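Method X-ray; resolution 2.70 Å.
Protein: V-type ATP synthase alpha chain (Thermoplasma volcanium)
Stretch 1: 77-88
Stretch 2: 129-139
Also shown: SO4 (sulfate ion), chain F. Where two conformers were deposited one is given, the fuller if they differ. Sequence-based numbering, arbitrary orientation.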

# COMPACT_ATOMS: atom_id res chain seq x y z
N TYR A 77 -1.88 -15.92 -0.70
CA TYR A 77 -0.87 -15.58 -1.68
C TYR A 77 -0.35 -14.18 -1.45
O TYR A 77 -1.09 -13.27 -1.11
CB TYR A 77 -1.44 -15.65 -3.10
CG TYR A 77 -1.92 -17.01 -3.45
CD1 TYR A 77 -1.04 -18.00 -3.82
CD2 TYR A 77 -3.27 -17.32 -3.36
CE1 TYR A 77 -1.48 -19.28 -4.12
CE2 TYR A 77 -3.72 -18.60 -3.66
CZ TYR A 77 -2.83 -19.57 -4.04
OH TYR A 77 -3.27 -20.84 -4.34
N LEU A 78 0.95 -14.03 -1.66
CA LEU A 78 1.59 -12.73 -1.66
C LEU A 78 2.48 -12.63 -2.90
O LEU A 78 3.13 -13.61 -3.30
CB LEU A 78 2.43 -12.58 -0.40
CG LEU A 78 2.10 -11.55 0.68
CD1 LEU A 78 0.70 -10.96 0.57
CD2 LEU A 78 2.36 -12.16 2.06
N VAL A 79 2.49 -11.45 -3.53
CA VAL A 79 3.43 -11.13 -4.59
C VAL A 79 4.49 -10.18 -4.05
O VAL A 79 4.17 -9.09 -3.57
CB VAL A 79 2.72 -10.44 -5.74
CG1 VAL A 79 3.68 -10.25 -6.92
CG2 VAL A 79 1.46 -11.25 -6.14
N ARG A 80 5.75 -10.60 -4.09
CA ARG A 80 6.82 -9.77 -3.53
C ARG A 80 7.57 -9.18 -4.69
O ARG A 80 8.03 -9.90 -5.58
CB ARG A 80 7.75 -10.60 -2.66
CG ARG A 80 7.03 -11.68 -1.86
CD ARG A 80 7.75 -11.94 -0.58
NE ARG A 80 7.14 -12.96 0.28
CZ ARG A 80 6.53 -12.70 1.43
NH1 ARG A 80 6.40 -11.43 1.85
NH2 ARG A 80 6.03 -13.70 2.17
N ILE A 81 7.66 -7.86 -4.69
CA ILE A 81 8.22 -7.12 -5.81
C ILE A 81 9.46 -6.36 -5.39
O ILE A 81 9.49 -5.67 -4.36
CB ILE A 81 7.22 -6.10 -6.32
CG1 ILE A 81 5.92 -6.80 -6.71
CG2 ILE A 81 7.80 -5.31 -7.49
CD1 ILE A 81 4.73 -5.90 -6.70
N GLU A 82 10.49 -6.46 -6.21
CA GLU A 82 11.72 -5.75 -5.95
C GLU A 82 12.18 -5.03 -7.21
O GLU A 82 12.18 -5.60 -8.31
CB GLU A 82 12.75 -6.76 -5.52
CG GLU A 82 13.72 -6.26 -4.55
CD GLU A 82 14.24 -7.42 -3.80
OE1 GLU A 82 15.48 -7.61 -3.81
OE2 GLU A 82 13.40 -8.19 -3.26
N THR A 83 12.58 -3.78 -7.05
CA THR A 83 13.00 -2.96 -8.18
C THR A 83 14.51 -2.83 -8.23
O THR A 83 15.21 -3.09 -7.26
CB THR A 83 12.44 -1.55 -8.09
OG1 THR A 83 12.95 -0.91 -6.91
CG2 THR A 83 10.92 -1.58 -8.03
N ILE A 84 15.02 -2.40 -9.38
CA ILE A 84 16.45 -2.21 -9.51
C ILE A 84 16.91 -1.20 -8.49
O ILE A 84 17.97 -1.36 -7.89
CB ILE A 84 16.79 -1.69 -10.89
CG1 ILE A 84 16.21 -2.63 -11.93
CG2 ILE A 84 18.29 -1.54 -11.02
CD1 ILE A 84 16.97 -2.70 -13.17
N GLY A 85 16.10 -0.17 -8.27
CA GLY A 85 16.41 0.86 -7.32
C GLY A 85 16.30 0.50 -5.85
O GLY A 85 16.38 1.38 -4.98
N GLY A 86 16.09 -0.78 -5.56
CA GLY A 86 16.05 -1.25 -4.17
C GLY A 86 14.73 -1.01 -3.47
O GLY A 86 14.68 -0.94 -2.26
N ARG A 87 13.66 -0.88 -4.23
CA ARG A 87 12.35 -0.68 -3.65
C ARG A 87 11.61 -2.01 -3.59
O ARG A 87 11.79 -2.87 -4.47
CB ARG A 87 11.54 0.30 -4.49
CG ARG A 87 12.16 1.67 -4.56
CD ARG A 87 11.27 2.62 -5.29
NE ARG A 87 11.71 3.98 -5.03
CZ ARG A 87 12.70 4.56 -5.69
NH1 ARG A 87 13.33 3.93 -6.67
NH2 ARG A 87 13.05 5.80 -5.36
N SER A 88 10.78 -2.18 -2.57
CA SER A 88 10.06 -3.44 -2.39
C SER A 88 8.71 -3.29 -1.70
O SER A 88 8.49 -2.39 -0.87
CB SER A 88 10.92 -4.44 -1.63
OG SER A 88 11.01 -4.07 -0.28
N ALA A 129 7.97 12.16 -9.37
CA ALA A 129 7.51 10.91 -9.95
C ALA A 129 8.71 10.16 -10.45
O ALA A 129 9.38 10.64 -11.36
CB ALA A 129 6.55 11.15 -11.12
N THR A 130 8.98 9.00 -9.87
CA THR A 130 9.97 8.13 -10.45
C THR A 130 9.38 6.77 -10.85
O THR A 130 8.46 6.29 -10.21
CB THR A 130 11.24 8.00 -9.57
OG1 THR A 130 11.26 6.75 -8.89
CG2 THR A 130 11.34 9.14 -8.59
N PHE A 131 9.90 6.19 -11.93
CA PHE A 131 9.47 4.88 -12.36
C PHE A 131 10.63 3.92 -12.42
O PHE A 131 11.59 4.10 -13.18
CB PHE A 131 8.75 4.93 -13.68
CG PHE A 131 7.52 5.74 -13.62
CD1 PHE A 131 6.30 5.14 -13.38
CD2 PHE A 131 7.59 7.13 -13.75
CE1 PHE A 131 5.16 5.90 -13.30
CE2 PHE A 131 6.45 7.91 -13.67
CZ PHE A 131 5.23 7.30 -13.45
N ASP A 132 10.52 2.90 -11.60
CA ASP A 132 11.61 2.00 -11.31
C ASP A 132 11.33 0.64 -11.95
O ASP A 132 10.21 0.11 -11.84
CB ASP A 132 11.73 1.89 -9.79
CG ASP A 132 13.09 1.43 -9.36
OD1 ASP A 132 13.88 1.07 -10.27
OD2 ASP A 132 13.33 1.45 -8.12
N ARG A 133 12.32 0.10 -12.65
CA ARG A 133 12.15 -1.19 -13.30
C ARG A 133 12.05 -2.27 -12.23
O ARG A 133 12.86 -2.29 -11.28
CB ARG A 133 13.32 -1.49 -14.24
CG ARG A 133 13.35 -0.54 -15.41
CD ARG A 133 14.39 -0.88 -16.46
NE ARG A 133 14.02 -0.26 -17.73
CZ ARG A 133 13.24 -0.85 -18.64
NH1 ARG A 133 12.78 -2.07 -18.41
NH2 ARG A 133 12.93 -0.22 -19.77
N VAL A 134 11.06 -3.16 -12.35
CA VAL A 134 11.07 -4.29 -11.45
C VAL A 134 12.12 -5.31 -11.90
O VAL A 134 12.19 -5.69 -13.09
CB VAL A 134 9.67 -4.90 -11.16
CG1 VAL A 134 8.57 -4.04 -11.73
CG2 VAL A 134 9.57 -6.36 -11.59
N LYS A 135 12.94 -5.67 -10.92
CA LYS A 135 14.06 -6.58 -11.04
C LYS A 135 13.54 -8.00 -10.83
O LYS A 135 13.97 -8.95 -11.49
CB LYS A 135 15.05 -6.24 -9.93
CG LYS A 135 16.30 -7.07 -9.82
CD LYS A 135 17.01 -6.73 -8.50
CE LYS A 135 18.39 -7.36 -8.41
NZ LYS A 135 19.01 -7.12 -7.07
N SER A 136 12.63 -8.14 -9.88
CA SER A 136 12.15 -9.46 -9.54
C SER A 136 10.75 -9.47 -8.93
O SER A 136 10.36 -8.54 -8.24
CB SER A 136 13.09 -10.13 -8.56
OG SER A 136 12.43 -10.23 -7.33
N ILE A 137 10.03 -10.55 -9.20
CA ILE A 137 8.70 -10.77 -8.67
C ILE A 137 8.62 -12.18 -8.15
O ILE A 137 8.99 -13.12 -8.85
CB ILE A 137 7.63 -10.60 -9.75
CG1 ILE A 137 7.73 -9.21 -10.39
CG2 ILE A 137 6.28 -10.80 -9.16
CD1 ILE A 137 6.84 -9.02 -11.56
N ALA A 138 8.18 -12.33 -6.91
CA ALA A 138 8.11 -13.66 -6.28
C ALA A 138 6.68 -13.98 -5.89
O ALA A 138 5.98 -13.13 -5.30
CB ALA A 138 9.00 -13.72 -5.06
N TYR A 139 6.25 -15.19 -6.23
CA TYR A 139 4.93 -15.66 -5.81
C TYR A 139 5.10 -16.64 -4.65
O TYR A 139 5.93 -17.55 -4.72
CB TYR A 139 4.18 -16.32 -6.97
CG TYR A 139 4.02 -15.43 -8.19
CD1 TYR A 139 3.84 -14.08 -8.05
CD2 TYR A 139 4.07 -15.95 -9.47
CE1 TYR A 139 3.71 -13.26 -9.14
CE2 TYR A 139 3.93 -15.13 -10.58
CZ TYR A 139 3.76 -13.78 -10.40
OH TYR A 139 3.63 -12.91 -11.48
S SO4 F . 5.02 -12.27 5.84
O1 SO4 F . 5.38 -11.12 4.99
O2 SO4 F . 3.63 -12.16 6.30
O3 SO4 F . 5.17 -13.51 5.06
O4 SO4 F . 5.89 -12.34 7.02
O HOH W 1 10.66 -10.23 -5.52

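The two stretches pair as antiparallel strands, and most of the backbone polar groups that face across the gap find partners there. Arg80 and Ala138 form the first hydrogen-bonded pair: Arg80 N donates to Ala138 O and Ala138 N donates to Arg80 O, both at 2.8 Å and both nearly straight. Two residues on, Glu82 N donates to Ser136 O at 2.9 Å, and Ser136 N returns a bond of 3.0 Å to Glu82 O. The carbonyls also receive CA-H...O contacts from the neighbouring non-hydrogen-bonded positions, as in Val79 CA to Ala138 O and Ile137 CA to Arg80 O, each 3.3 Å.

After Glu82 the register slips by one residue, forming a beta bulge. Glu82 O accepts a second amide there, Lys135 N at 2.7 Å, so that one carbonyl satisfies two consecutive NH groups. The backbone of Lys135, with phi and psi of -87° and -39°, departs from the extended form, which brings its amide to the same acceptor as that of Ser136. Beyond the bulge, Ile84 N donates to Arg133 O at 2.9 Å.

Asp132 is the polar centre of the contact. Its side chain points toward stretch 1 and is buried, yet its carboxylate is well supplied with donors. Asp132 OD2 accepts from Thr83 OG1 at 2.7 Å and from Arg87 NH1 at 2.9 Å, the latter a salt bridge that balances the charge. Gly85 N donates to Asp132 OD1 at 3.2 Å and makes a weak bond to Asp132 OD2 at the same distance. Thr83 suits its place because its hydroxyl works in both directions: while giving its proton to the aspartate, Thr83 OG1 accepts from Arg87 N at 2.8 Å.

A type I turn from Thr83 to Gly86 carries the Thr83 and Gly85 donors, and Arg87 follows directly after it. The turn is closed by Gly86 N to Thr83 O at 3.0 Å, and Thr83 N to Arg87 O at 2.8 Å ties its flanks together. Both glycines fit: an ideal CB on Gly85 would lie 2.3 Å from Asp132 OD2, a clash, whereas Gly86 has a positive phi of 81°, which favours glycine. Arg87 reaches the carboxylate with the edge of its guanidinium and has Thr130 OG1 over one face; its NE is satisfied elsewhere in the structure.

The side chains of Val79, Ile81, Ile137 and Tyr139 share one face of the sheet, where the beta-branched Val79, Ile81 and Ile137 have no polar side-chain groups to satisfy and Tyr139 lends the edge of its ring. Val79 CG1 lies 3.5 Å from Ile137 CG2 and 3.7 Å from Tyr139 CE1.

Arg80, Glu82, Ser136 and Ala138 occupy the other face, where polar groups can meet solvent. Water 1 donates to Arg80 O at 2.7 Å and is hydrogen-bonded to Ser136 OG at 2.5 Å, bridging the strands. The end of Arg80 leads away to a sulfate, with Arg80 NH2 donating to SO4 O3 at 3.0 Å and Arg80 NH1 more weakly to SO4 O1 at 3.3 Å.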